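Local atomic coordinates of tropomodulin (Caenorhabditis elegans, PDB entry 1PGV), a protein that probably caps the pointed end of actin filaments, blocking elongation and depolymerization there, this chain being its C-terminal domain. Residues Leu43-Ile48 / Ile72-Leu77; Pro98-Leu103 / Gln126-Phe131; Phe109-Leu114 / Gln136-Leu141; Gln144-Met149 / Ser165-Glu170. One frame throughout, in Å; residues are numbered along the deposited sequence. Where two conformers were deposited one is given.

Contact 1 of 4, residues Leu43-Ile48 / Ile72-Leu77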
loop_
_atom_site.group_PDB
_atom_site.type_symbol
_atom_site.label_atom_id
_atom_site.label_comp_id
_atom_site.label_asym_id
_atom_site.label_seq_id
_atom_site.Cartn_x
_atom_site.Cartn_y
_atom_site.Cartn_z
ATOM N N LEU A 43 -12.861 -5.813 12.427
ATOM C CA LEU A 43 -11.416 -5.664 12.291
ATOM C C LEU A 43 -11.120 -4.741 11.111
ATOM O O LEU A 43 -11.111 -5.178 9.959
ATOM C CB LEU A 43 -10.760 -7.030 12.076
ATOM C CG LEU A 43 -9.233 -7.048 11.946
ATOM C CD1 LEU A 43 -8.593 -6.298 13.104
ATOM C CD2 LEU A 43 -8.751 -8.490 11.910
ATOM N N LYS A 44 -10.886 -3.464 11.410
ATOM C CA LYS A 44 -10.614 -2.457 10.389
ATOM C C LYS A 44 -9.142 -2.088 10.273
ATOM O O LYS A 44 -8.699 -1.588 9.235
ATOM C CB LYS A 44 -11.408 -1.184 10.683
ATOM C CG LYS A 44 -12.903 -1.400 10.848
ATOM C CD LYS A 44 -13.533 -1.957 9.589
ATOM C CE LYS A 44 -15.037 -2.125 9.766
ATOM N NZ LYS A 44 -15.699 -0.845 10.133
ATOM N N GLU A 45 -8.389 -2.307 11.343
ATOM C CA GLU A 45 -6.970 -1.986 11.335
ATOM C C GLU A 45 -6.101 -3.121 11.847
ATOM O O GLU A 45 -6.346 -3.683 12.916
ATOM C CB GLU A 45 -6.698 -0.718 12.157
ATOM C CG GLU A 45 -5.213 -0.491 12.445
ATOM C CD GLU A 45 -4.886 0.928 12.877
ATOM O OE1 GLU A 45 -5.650 1.502 13.682
ATOM O OE2 GLU A 45 -3.850 1.464 12.419
ATOM N N VAL A 46 -5.091 -3.461 11.056
ATOM C CA VAL A 46 -4.138 -4.501 11.407
ATOM C C VAL A 46 -2.784 -3.820 11.318
ATOM O O VAL A 46 -2.381 -3.357 10.251
ATOM C CB VAL A 46 -4.185 -5.685 10.419
ATOM C CG1 VAL A 46 -3.096 -6.690 10.764
ATOM C CG2 VAL A 46 -5.544 -6.350 10.471
ATOM N N ASN A 47 -2.089 -3.744 12.446
ATOM C CA ASN A 47 -0.794 -3.090 12.492
ATOM C C ASN A 47 0.244 -4.022 13.100
ATOM O O ASN A 47 0.181 -4.330 14.291
ATOM C CB ASN A 47 -0.892 -1.816 13.337
ATOM C CG ASN A 47 0.355 -0.962 13.262
ATOM O OD1 ASN A 47 1.478 -1.470 13.290
ATOM N ND2 ASN A 47 0.166 0.350 13.180
ATOM N N ILE A 48 1.192 -4.483 12.286
ATOM C CA ILE A 48 2.242 -5.356 12.797
ATOM C C ILE A 48 3.600 -4.683 12.649
ATOM O O ILE A 48 4.628 -5.350 12.499
ATOM C CB ILE A 48 2.268 -6.721 12.073
ATOM C CG1 ILE A 48 2.582 -6.532 10.587
ATOM C CG2 ILE A 48 0.936 -7.430 12.266
ATOM C CD1 ILE A 48 2.742 -7.843 9.831
ATOM N N ILE A 72 -11.318 -4.490 6.177
ATOM C CA ILE A 72 -10.029 -3.918 6.549
ATOM C C ILE A 72 -9.798 -2.565 5.876
ATOM O O ILE A 72 -9.973 -2.420 4.667
ATOM C CB ILE A 72 -8.868 -4.887 6.217
ATOM C CG1 ILE A 72 -7.541 -4.271 6.664
ATOM C CG2 ILE A 72 -8.872 -5.218 4.733
ATOM C CD1 ILE A 72 -6.349 -5.219 6.550
ATOM N N GLU A 73 -9.411 -1.578 6.680
ATOM C CA GLU A 73 -9.175 -0.222 6.203
ATOM C C GLU A 73 -7.720 0.204 6.284
ATOM O O GLU A 73 -7.268 1.045 5.504
ATOM C CB GLU A 73 -10.029 0.767 7.006
ATOM C CG GLU A 73 -11.510 0.688 6.690
ATOM C CD GLU A 73 -12.351 1.559 7.606
ATOM O OE1 GLU A 73 -11.815 2.537 8.168
ATOM O OE2 GLU A 73 -13.554 1.264 7.750
ATOM N N LYS A 74 -6.989 -0.358 7.238
ATOM C CA LYS A 74 -5.584 -0.016 7.406
ATOM C C LYS A 74 -4.750 -1.263 7.651
ATOM O O LYS A 74 -5.076 -2.086 8.504
ATOM C CB LYS A 74 -5.404 0.957 8.571
ATOM C CG LYS A 74 -6.153 2.267 8.413
ATOM C CD LYS A 74 -5.891 3.194 9.593
ATOM C CE LYS A 74 -6.640 4.511 9.442
ATOM N NZ LYS A 74 -6.333 5.447 10.562
ATOM N N PHE A 75 -3.672 -1.400 6.886
ATOM C CA PHE A 75 -2.789 -2.549 7.015
ATOM C C PHE A 75 -1.367 -2.011 7.016
ATOM O O PHE A 75 -0.904 -1.450 6.024
ATOM C CB PHE A 75 -3.021 -3.515 5.847
ATOM C CG PHE A 75 -2.320 -4.839 5.997
ATOM C CD1 PHE A 75 -1.942 -5.310 7.251
ATOM C CD2 PHE A 75 -2.071 -5.635 4.882
ATOM C CE1 PHE A 75 -1.328 -6.557 7.394
ATOM C CE2 PHE A 75 -1.458 -6.884 5.014
ATOM C CZ PHE A 75 -1.088 -7.342 6.273
ATOM N N SER A 76 -0.680 -2.155 8.147
ATOM C CA SER A 76 0.677 -1.643 8.264
ATOM C C SER A 76 1.668 -2.739 8.637
ATOM O O SER A 76 1.464 -3.476 9.605
ATOM C CB SER A 76 0.724 -0.526 9.310
ATOM O OG SER A 76 1.954 0.174 9.256
ATOM N N LEU A 77 2.737 -2.838 7.850
ATOM C CA LEU A 77 3.783 -3.833 8.070
ATOM C C LEU A 77 5.136 -3.144 7.989
ATOM O O LEU A 77 6.094 -3.700 7.446
ATOM C CB LEU A 77 3.736 -4.927 6.999
ATOM C CG LEU A 77 2.407 -5.537 6.565
ATOM C CD1 LEU A 77 1.661 -4.554 5.670
ATOM C CD2 LEU A 77 2.677 -6.835 5.804
HETATM O O HOH W 1 -4.979 4.535 12.779
#
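V46 and F75 lie side by side and point the same way on the hydrophobic face of two neighbouring parallel strands. CG1 of V46 is anti to the backbone N (chi1 175°), and that branch meets the ring, CG1 standing 3.8 Å from CE1 of F75. The V46 carbonyl O sits in the ring plane at its edge, 3.6 Å from CD1 of F75, while CD1 of L77 covers the centre of one ring face. The side chains of V46 and I72 cross at about a right angle, CG2 of V46 lying 4.2 Å from CD1 of I72. Further along, I48 and L77 also lie side by side, CD1 of I48 being 4.0 Å from CG of L77. Branched and aromatic residues suit this face, which is closed by C32 and L36 of helix 29-37 and by L62 of helix 56-66. Strand 45-47, helix 56-66 and strand 74-76 form a beta-alpha-beta unit of a leucine-rich repeat fold, and bonds such as V46 N to K74 O (2.9 Å) set the register. The face bearing E45, N47, K74 and S76 is polar. E45 and K74 slant across each other and share a water that K74 NZ holds at 2.8 Å. The amide of N47 packs on S76, CG to CB 4.0 Å, while its OD1 accepts from N49 N. An alanine in place of N47 would probably leave N49 N without that acceptor and uncover CB of S76. At the loop end K44 and E73 run alongside each other, and a long salt bridge of 3.8 Å joins NZ of K44 to OE2 of E73.

Contact 2 of 4, residues Pro98-Leu103 / Gln126-Phe131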
loop_
_atom_site.group_PDB
_atom_site.type_symbol
_atom_site.label_atom_id
_atom_site.label_comp_id
_atom_site.label_asym_id
_atom_site.label_seq_id
_atom_site.Cartn_x
_atom_site.Cartn_y
_atom_site.Cartn_z
ATOM N N PRO A 98 -11.871 -3.596 -1.595
ATOM C CA PRO A 98 -12.662 -2.403 -1.903
ATOM C C PRO A 98 -12.610 -1.427 -0.718
ATOM O O PRO A 98 -13.023 -0.269 -0.828
ATOM C CB PRO A 98 -14.057 -2.974 -2.110
ATOM C CG PRO A 98 -14.118 -4.016 -1.060
ATOM C CD PRO A 98 -12.753 -4.705 -1.188
ATOM N N SER A 99 -12.063 -1.895 0.401
ATOM C CA SER A 99 -12.003 -1.095 1.621
ATOM C C SER A 99 -10.641 -0.606 2.104
ATOM O O SER A 99 -10.568 0.344 2.885
ATOM C CB SER A 99 -12.674 -1.873 2.761
ATOM O OG SER A 99 -12.010 -3.110 3.004
ATOM N N LEU A 100 -9.558 -1.242 1.662
ATOM C CA LEU A 100 -8.232 -0.834 2.122
ATOM C C LEU A 100 -7.921 0.615 1.769
ATOM O O LEU A 100 -7.857 0.984 0.594
ATOM C CB LEU A 100 -7.154 -1.765 1.540
ATOM C CG LEU A 100 -5.748 -1.626 2.121
ATOM C CD1 LEU A 100 -5.776 -1.857 3.633
ATOM C CD2 LEU A 100 -4.826 -2.651 1.449
ATOM N N ARG A 101 -7.709 1.428 2.800
ATOM C CA ARG A 101 -7.436 2.850 2.635
ATOM C C ARG A 101 -5.986 3.243 2.852
ATOM O O ARG A 101 -5.489 4.181 2.232
ATOM C CB ARG A 101 -8.302 3.647 3.616
ATOM C CG ARG A 101 -9.785 3.403 3.460
ATOM C CD ARG A 101 -10.399 4.448 2.565
ATOM N NE ARG A 101 -10.179 5.782 3.116
ATOM C CZ ARG A 101 -10.568 6.908 2.530
ATOM N NH1 ARG A 101 -11.205 6.865 1.367
ATOM N NH2 ARG A 101 -10.311 8.076 3.104
ATOM N N VAL A 102 -5.313 2.542 3.754
ATOM C CA VAL A 102 -3.929 2.851 4.065
ATOM C C VAL A 102 -3.089 1.579 4.052
ATOM O O VAL A 102 -3.452 0.581 4.666
ATOM C CB VAL A 102 -3.821 3.515 5.461
ATOM C CG1 VAL A 102 -2.365 3.751 5.831
ATOM C CG2 VAL A 102 -4.585 4.836 5.459
ATOM N N LEU A 103 -1.984 1.620 3.315
ATOM C CA LEU A 103 -1.078 0.481 3.235
ATOM C C LEU A 103 0.309 1.018 3.526
ATOM O O LEU A 103 0.785 1.921 2.839
ATOM C CB LEU A 103 -1.113 -0.149 1.841
ATOM C CG LEU A 103 -0.176 -1.350 1.667
ATOM C CD1 LEU A 103 -0.564 -2.443 2.648
ATOM C CD2 LEU A 103 -0.251 -1.859 0.225
ATOM N N GLN A 126 -8.862 1.234 -6.590
ATOM C CA GLN A 126 -8.565 2.581 -6.127
ATOM C C GLN A 126 -9.167 2.907 -4.752
ATOM O O GLN A 126 -9.650 4.018 -4.507
ATOM C CB GLN A 126 -9.007 3.607 -7.179
ATOM C CG GLN A 126 -8.143 3.533 -8.446
ATOM C CD GLN A 126 -8.478 4.592 -9.474
ATOM O OE1 GLN A 126 -8.665 5.762 -9.141
ATOM N NE2 GLN A 126 -8.536 4.187 -10.743
ATOM N N SER A 127 -9.121 1.930 -3.855
ATOM C CA SER A 127 -9.630 2.119 -2.499
ATOM C C SER A 127 -8.574 2.826 -1.652
ATOM O O SER A 127 -8.894 3.626 -0.772
ATOM C CB SER A 127 -9.971 0.767 -1.870
ATOM O OG SER A 127 -8.804 -0.025 -1.690
ATOM N N ILE A 128 -7.302 2.548 -1.931
ATOM C CA ILE A 128 -6.209 3.140 -1.168
ATOM C C ILE A 128 -6.003 4.640 -1.363
ATOM O O ILE A 128 -5.975 5.130 -2.496
ATOM C CB ILE A 128 -4.867 2.414 -1.484
ATOM C CG1 ILE A 128 -4.965 0.946 -1.058
ATOM C CG2 ILE A 128 -3.716 3.114 -0.785
ATOM C CD1 ILE A 128 -3.736 0.098 -1.415
ATOM N N VAL A 129 -5.853 5.367 -0.251
ATOM C CA VAL A 129 -5.614 6.810 -0.299
ATOM C C VAL A 129 -4.232 7.160 0.236
ATOM O O VAL A 129 -3.713 8.247 -0.017
ATOM C CB VAL A 129 -6.679 7.603 0.503
ATOM C CG1 VAL A 129 -8.061 7.280 -0.031
ATOM C CG2 VAL A 129 -6.570 7.286 1.984
ATOM N N GLU A 130 -3.634 6.236 0.983
ATOM C CA GLU A 130 -2.300 6.449 1.519
ATOM C C GLU A 130 -1.456 5.194 1.309
ATOM O O GLU A 130 -1.787 4.125 1.811
ATOM C CB GLU A 130 -2.359 6.782 3.010
ATOM C CG GLU A 130 -0.993 7.010 3.634
ATOM C CD GLU A 130 -1.091 7.474 5.073
ATOM O OE1 GLU A 130 -1.694 8.542 5.309
ATOM O OE2 GLU A 130 -0.570 6.773 5.967
ATOM N N PHE A 131 -0.365 5.346 0.563
ATOM C CA PHE A 131 0.548 4.240 0.270
ATOM C C PHE A 131 1.944 4.699 0.683
ATOM O O PHE A 131 2.513 5.582 0.056
ATOM C CB PHE A 131 0.500 3.919 -1.234
ATOM C CG PHE A 131 1.416 2.801 -1.653
ATOM C CD1 PHE A 131 2.762 3.041 -1.899
ATOM C CD2 PHE A 131 0.931 1.502 -1.787
ATOM C CE1 PHE A 131 3.618 2.000 -2.274
ATOM C CE2 PHE A 131 1.778 0.455 -2.161
ATOM C CZ PHE A 131 3.127 0.709 -2.403
HETATM O O HOH W 2 -11.457 4.456 -0.303
#
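R101 O and L100 O, two successive carbonyls of 98-103, accept three hydrogen bonds from 126-131. R101 O accepts from both V129 N (2.8 Å) and E130 N, and L103 N returns a bond to E130 O. L100 O is met by the S127 hydroxyl at 2.7 Å from OG, in the carbonyl plane on a lone pair; OG lies between the backbone N and carbonyl carbon of S127 (chi1 65°), and a small serine fits this close turn. A water links R101 NH1 to S127 O, lying in the guanidinium plane. Over one face of that same cation, CG1 of V129 stands 3.5 Å from NH1 of R101, a van der Waals contact offset toward the rim of the flat group. Apolar packing follows the buried face: CD2 of L103 lies 3.9 Å from CE2 of F131, and CD2 of L100 4.1 Å from CD1 of I128, with I94 of helix 90-96 against L103 and I128. On the opposite face CG1 of V102 touches OE2 of E130 at 3.5 Å, while OE1 of E130 forms a salt bridge with R161. Strand 102-104, helix 112-121 and strand 130-132 make a beta-alpha-beta unit, as formed where one strand-helix repeat of a leucine-rich repeat domain passes into the next strand.

Contact 3 of 4, residues Phe109-Leu114 / Gln136-Leu141; sequences FLTPEL and QRQSVL
Successive strand-to-helix loops of the leucine-rich repeat fold stack here, with F109 and L110 of one turn set against Q136 and R137 of the next. Q136 sends a long amide side chain back into the preceding loop. Its CG is anti to the carbonyl carbon (chi1 -63°) and the chain then bends, and OE1 accepts from L110 N at 3.0 Å, the donor tilted out of the amide plane. NE2 donates to the carbonyls of V105 and A133, so the buried amide is satisfied at both ends. An alanine in place of Q136 would probably leave L110 N and those two carbonyls without these partners. Outside, R137 runs alongside F109 with its guanidinium plane 88° from the ring; the ring meets it edge-on, CE1 3.4 Å from CZ of R137 and over the centre of the cation. Waters fill in between the loops, one accepting from Q138 N and donating to L110 O. P112, a residue well suited to the first turn of a helix, packs its CB 3.9 Å from CD2 of L141. Just before it, T111 is the N-cap of helix 112-121: its OG1, also hydrogen-bonded to D84, accepts from L114 N at 3.2 Å.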
loop_
_atom_site.group_PDB
_atom_site.type_symbol
_atom_site.label_atom_id
_atom_site.label_comp_id
_atom_site.label_asym_id
_atom_site.label_seq_id
_atom_site.Cartn_x
_atom_site.Cartn_y
_atom_site.Cartn_z
ATOM N N PHE A 109 12.716 -4.481 2.948
ATOM C CA PHE A 109 13.678 -4.861 1.914
ATOM C C PHE A 109 13.003 -5.076 0.562
ATOM O O PHE A 109 13.420 -5.931 -0.226
ATOM C CB PHE A 109 14.406 -6.141 2.338
ATOM C CG PHE A 109 15.197 -5.990 3.604
ATOM C CD1 PHE A 109 16.458 -5.401 3.586
ATOM C CD2 PHE A 109 14.666 -6.401 4.823
ATOM C CE1 PHE A 109 17.182 -5.219 4.765
ATOM C CE2 PHE A 109 15.379 -6.225 6.009
ATOM C CZ PHE A 109 16.637 -5.632 5.981
ATOM N N LEU A 110 11.964 -4.295 0.290
ATOM C CA LEU A 110 11.238 -4.417 -0.968
ATOM C C LEU A 110 11.992 -3.745 -2.110
ATOM O O LEU A 110 12.609 -2.699 -1.929
ATOM C CB LEU A 110 9.843 -3.800 -0.827
ATOM C CG LEU A 110 9.003 -4.379 0.312
ATOM C CD1 LEU A 110 7.599 -3.786 0.253
ATOM C CD2 LEU A 110 8.940 -5.900 0.188
ATOM N N THR A 111 11.937 -4.352 -3.292
ATOM C CA THR A 111 12.631 -3.810 -4.456
ATOM C C THR A 111 11.802 -2.770 -5.196
ATOM O O THR A 111 10.573 -2.788 -5.138
ATOM C CB THR A 111 12.978 -4.917 -5.467
ATOM O OG1 THR A 111 11.771 -5.430 -6.043
ATOM C CG2 THR A 111 13.729 -6.044 -4.784
ATOM N N PRO A 112 12.471 -1.853 -5.913
ATOM C CA PRO A 112 11.774 -0.810 -6.670
ATOM C C PRO A 112 10.761 -1.410 -7.638
ATOM O O PRO A 112 9.672 -0.867 -7.832
ATOM C CB PRO A 112 12.912 -0.099 -7.398
ATOM C CG PRO A 112 14.038 -0.203 -6.423
ATOM C CD PRO A 112 13.930 -1.642 -5.953
ATOM N N GLU A 113 11.125 -2.538 -8.243
ATOM C CA GLU A 113 10.252 -3.205 -9.200
ATOM C C GLU A 113 8.960 -3.687 -8.552
ATOM O O GLU A 113 7.881 -3.556 -9.128
ATOM C CB GLU A 113 10.968 -4.403 -9.836
ATOM C CG GLU A 113 12.213 -4.051 -10.644
ATOM C CD GLU A 113 13.283 -3.362 -9.816
ATOM O OE1 GLU A 113 13.606 -3.855 -8.715
ATOM O OE2 GLU A 113 13.807 -2.327 -10.274
ATOM N N LEU A 114 9.064 -4.260 -7.358
ATOM C CA LEU A 114 7.867 -4.746 -6.685
ATOM C C LEU A 114 6.992 -3.561 -6.279
ATOM O O LEU A 114 5.772 -3.607 -6.436
ATOM C CB LEU A 114 8.227 -5.576 -5.454
ATOM C CG LEU A 114 7.013 -6.127 -4.696
ATOM C CD1 LEU A 114 6.090 -6.870 -5.650
ATOM C CD2 LEU A 114 7.482 -7.040 -3.579
ATOM N N GLN A 136 13.353 1.916 1.957
ATOM C CA GLN A 136 13.613 0.491 1.777
ATOM C C GLN A 136 15.136 0.396 1.792
ATOM O O GLN A 136 15.817 1.419 1.665
ATOM C CB GLN A 136 13.087 -0.012 0.430
ATOM C CG GLN A 136 11.571 0.077 0.235
ATOM C CD GLN A 136 10.786 -0.653 1.311
ATOM O OE1 GLN A 136 11.117 -1.777 1.689
ATOM N NE2 GLN A 136 9.726 -0.018 1.799
ATOM N N ARG A 137 15.672 -0.810 1.954
ATOM C CA ARG A 137 17.122 -0.980 1.964
ATOM C C ARG A 137 17.670 -0.471 0.635
ATOM O O ARG A 137 18.670 0.243 0.602
ATOM C CB ARG A 137 17.488 -2.455 2.178
ATOM C CG ARG A 137 18.987 -2.744 2.107
ATOM C CD ARG A 137 19.798 -1.829 3.022
ATOM N NE ARG A 137 19.554 -2.078 4.442
ATOM C CZ ARG A 137 19.912 -3.186 5.086
ATOM N NH1 ARG A 137 20.537 -4.164 4.442
ATOM N NH2 ARG A 137 19.649 -3.315 6.381
ATOM N N GLN A 138 17.002 -0.840 -0.456
ATOM C CA GLN A 138 17.380 -0.389 -1.797
ATOM C C GLN A 138 16.586 0.885 -2.042
ATOM O O GLN A 138 15.434 0.819 -2.469
ATOM C CB GLN A 138 16.967 -1.402 -2.864
ATOM C CG GLN A 138 17.678 -2.729 -2.841
ATOM C CD GLN A 138 17.240 -3.611 -3.997
ATOM O OE1 GLN A 138 17.303 -3.208 -5.161
ATOM N NE2 GLN A 138 16.788 -4.820 -3.682
ATOM N N SER A 139 17.190 2.038 -1.787
ATOM C CA SER A 139 16.489 3.304 -1.961
ATOM C C SER A 139 16.334 3.800 -3.401
ATOM O O SER A 139 15.288 4.341 -3.761
ATOM C CB SER A 139 17.165 4.386 -1.110
ATOM O OG SER A 139 18.546 4.485 -1.406
ATOM N N VAL A 140 17.359 3.611 -4.227
ATOM C CA VAL A 140 17.313 4.075 -5.615
ATOM C C VAL A 140 16.323 3.302 -6.478
ATOM O O VAL A 140 16.521 2.123 -6.771
ATOM C CB VAL A 140 18.706 3.998 -6.269
ATOM C CG1 VAL A 140 18.642 4.520 -7.701
ATOM C CG2 VAL A 140 19.702 4.811 -5.448
ATOM N N LEU A 141 15.262 3.985 -6.900
ATOM C CA LEU A 141 14.228 3.368 -7.721
ATOM C C LEU A 141 14.670 3.136 -9.162
ATOM O O LEU A 141 14.366 2.101 -9.755
ATOM C CB LEU A 141 12.976 4.246 -7.732
ATOM C CG LEU A 141 12.326 4.540 -6.380
ATOM C CD1 LEU A 141 11.226 5.583 -6.560
ATOM C CD2 LEU A 141 11.761 3.255 -5.795
HETATM O O HOH W 3 15.880 -5.328 -1.310
HETATM O O HOH W 4 15.047 -2.867 -0.611
HETATM O O HOH W 5 13.011 -0.089 -3.109
#

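Contact 4 of 4, residues Gln144-Met149 / Ser165-Glu170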
loop_
_atom_site.group_PDB
_atom_site.type_symbol
_atom_site.label_atom_id
_atom_site.label_comp_id
_atom_site.label_asym_id
_atom_site.label_seq_id
_atom_site.Cartn_x
_atom_site.Cartn_y
_atom_site.Cartn_z
ATOM N N GLN A 144 13.239 3.733 -14.937
ATOM C CA GLN A 144 12.076 2.987 -15.380
ATOM C C GLN A 144 10.993 2.880 -14.313
ATOM O O GLN A 144 9.804 3.039 -14.610
ATOM C CB GLN A 144 12.493 1.600 -15.863
ATOM C CG GLN A 144 13.399 1.653 -17.085
ATOM C CD GLN A 144 13.523 0.318 -17.795
ATOM O OE1 GLN A 144 14.214 0.208 -18.806
ATOM N NE2 GLN A 144 12.849 -0.700 -17.274
ATOM N N VAL A 145 11.401 2.631 -13.077
ATOM C CA VAL A 145 10.441 2.510 -11.991
ATOM C C VAL A 145 9.751 3.852 -11.727
ATOM O O VAL A 145 8.533 3.905 -11.576
ATOM C CB VAL A 145 11.115 2.003 -10.703
ATOM C CG1 VAL A 145 10.173 2.189 -9.509
ATOM C CG2 VAL A 145 11.460 0.520 -10.857
ATOM N N GLU A 146 10.521 4.933 -11.683
ATOM C CA GLU A 146 9.926 6.244 -11.441
ATOM C C GLU A 146 8.923 6.632 -12.526
ATOM O O GLU A 146 7.870 7.209 -12.235
ATOM C CB GLU A 146 11.021 7.305 -11.312
ATOM C CG GLU A 146 11.851 7.138 -10.046
ATOM C CD GLU A 146 12.530 8.421 -9.621
ATOM O OE1 GLU A 146 12.123 9.490 -10.113
ATOM O OE2 GLU A 146 13.452 8.364 -8.785
ATOM N N MET A 147 9.228 6.298 -13.780
ATOM C CA MET A 147 8.323 6.618 -14.880
ATOM C C MET A 147 7.042 5.791 -14.774
ATOM O O MET A 147 5.952 6.269 -15.095
ATOM C CB MET A 147 9.019 6.360 -16.218
ATOM C CG MET A 147 10.328 7.115 -16.339
ATOM S SD MET A 147 10.122 8.905 -16.323
ATOM C CE MET A 147 11.619 9.433 -17.163
ATOM N N ASP A 148 7.185 4.554 -14.313
ATOM C CA ASP A 148 6.056 3.646 -14.137
ATOM C C ASP A 148 5.144 4.251 -13.062
ATOM O O ASP A 148 3.949 4.482 -13.282
ATOM C CB ASP A 148 6.573 2.289 -13.653
ATOM C CG ASP A 148 5.475 1.255 -13.481
ATOM O OD1 ASP A 148 4.324 1.623 -13.136
ATOM O OD2 ASP A 148 5.768 0.053 -13.668
ATOM N N MET A 149 5.739 4.508 -11.903
ATOM C CA MET A 149 5.018 5.061 -10.752
ATOM C C MET A 149 4.320 6.388 -11.013
ATOM O O MET A 149 3.165 6.587 -10.598
ATOM C CB MET A 149 5.974 5.240 -9.578
ATOM C CG MET A 149 6.512 3.948 -9.004
ATOM S SD MET A 149 7.495 4.271 -7.546
ATOM C CE MET A 149 7.469 2.649 -6.782
ATOM N N SER A 165 10.199 8.492 -2.472
ATOM C CA SER A 165 11.088 9.588 -2.816
ATOM C C SER A 165 11.532 9.444 -4.266
ATOM O O SER A 165 12.163 8.455 -4.628
ATOM C CB SER A 165 12.300 9.584 -1.886
ATOM O OG SER A 165 13.172 10.667 -2.164
ATOM N N PHE A 166 11.175 10.428 -5.089
ATOM C CA PHE A 166 11.522 10.435 -6.508
ATOM C C PHE A 166 12.721 11.337 -6.764
ATOM O O PHE A 166 12.855 12.398 -6.155
ATOM C CB PHE A 166 10.341 10.941 -7.343
ATOM C CG PHE A 166 9.137 10.047 -7.307
ATOM C CD1 PHE A 166 9.016 8.981 -8.195
ATOM C CD2 PHE A 166 8.118 10.266 -6.379
ATOM C CE1 PHE A 166 7.901 8.146 -8.163
ATOM C CE2 PHE A 166 6.999 9.436 -6.340
ATOM C CZ PHE A 166 6.887 8.376 -7.231
ATOM N N ALA A 167 13.599 10.910 -7.669
ATOM C CA ALA A 167 14.770 11.706 -8.014
ATOM C C ALA A 167 14.437 12.514 -9.267
ATOM O O ALA A 167 14.995 13.584 -9.503
ATOM C CB ALA A 167 15.979 10.788 -8.272
ATOM N N SER A 168 13.510 11.990 -10.062
ATOM C CA SER A 168 13.087 12.639 -11.294
ATOM C C SER A 168 12.223 13.872 -11.049
ATOM O O SER A 168 11.207 13.786 -10.362
ATOM C CB SER A 168 12.298 11.652 -12.158
ATOM O OG SER A 168 11.659 12.321 -13.232
ATOM N N MET A 169 12.632 15.003 -11.624
ATOM C CA MET A 169 11.884 16.261 -11.515
ATOM C C MET A 169 10.474 16.088 -12.061
ATOM O O MET A 169 9.486 16.510 -11.437
ATOM C CB MET A 169 12.575 17.359 -12.326
ATOM C CG MET A 169 13.857 17.855 -11.730
ATOM S SD MET A 169 13.522 18.518 -10.109
ATOM C CE MET A 169 12.669 20.045 -10.555
ATOM N N GLU A 170 10.387 15.480 -13.241
ATOM C CA GLU A 170 9.109 15.247 -13.892
ATOM C C GLU A 170 8.196 14.365 -13.048
ATOM O O GLU A 170 6.994 14.623 -12.952
ATOM C CB GLU A 170 9.311 14.592 -15.260
ATOM C CG GLU A 170 8.046 14.548 -16.107
ATOM C CD GLU A 170 8.228 13.763 -17.392
ATOM O OE1 GLU A 170 9.364 13.737 -17.912
ATOM O OE2 GLU A 170 7.235 13.185 -17.887
HETATM O O HOH W 6 14.357 7.111 -6.175
#
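E146 holds CG anti to its carbonyl carbon (chi1 -69°), and an extended chain (chi2 -157°) carries the carboxylate from helix 143-155 to the backbone of A167 and S168. There the two oxygens grip two consecutive N-H groups: OE2 takes A167 N at 2.8 Å, and OE1 takes S168 N at 2.9 Å through its syn lone pair. OE2 is likewise approached on its syn side, with the donor somewhat out of the carboxylate plane. Glutamate suits the place, being long enough to span the gap and having two acceptors to match two donors. Since S168 is the N-cap of helix 169-190, its OG bonded to A171 N, the positive end of that helix dipole probably favours the negative charge. F166 slides past E146 in the opposite direction, its ring turned 83° from the carboxylate, and OE1 of E146 lies at the ring edge, 3.7 Å from CD1 of F166. M149 adds CB at the ring edge, 3.8 Å from CE1 of F166, and a Met-aromatic contact in which SD stands obliquely 5.0 Å from the ring centroid. F166 also packs on A171 and V175 of helix 169-190, while M149 reaches L115 of helix 112-121, so that the final helix is joined to the two before it.

In the fold
Contacts 1 and 2 lie in one parallel sheet, their centres about 11 Å apart. Strands 74-76 and 102-104 are neighbours there and join them directly, E73 O probably accepting from R101 N. Contact 3 stacks the loops that follow strands 102-104 and 130-132, its centre about 21 Å from that of contact 2; along the chain the segments of these two alternate. Contact 4 comes last, about 13 Å from contact 3 between centres, and touches it where V145 meets P112 and L141 meets E146. Its centre is about 28 Å from that of contact 1, on the opposite side of the chain's centre. The series thus runs along the repeats of this C-terminal domain, from its first strands to the long final helix 169-190.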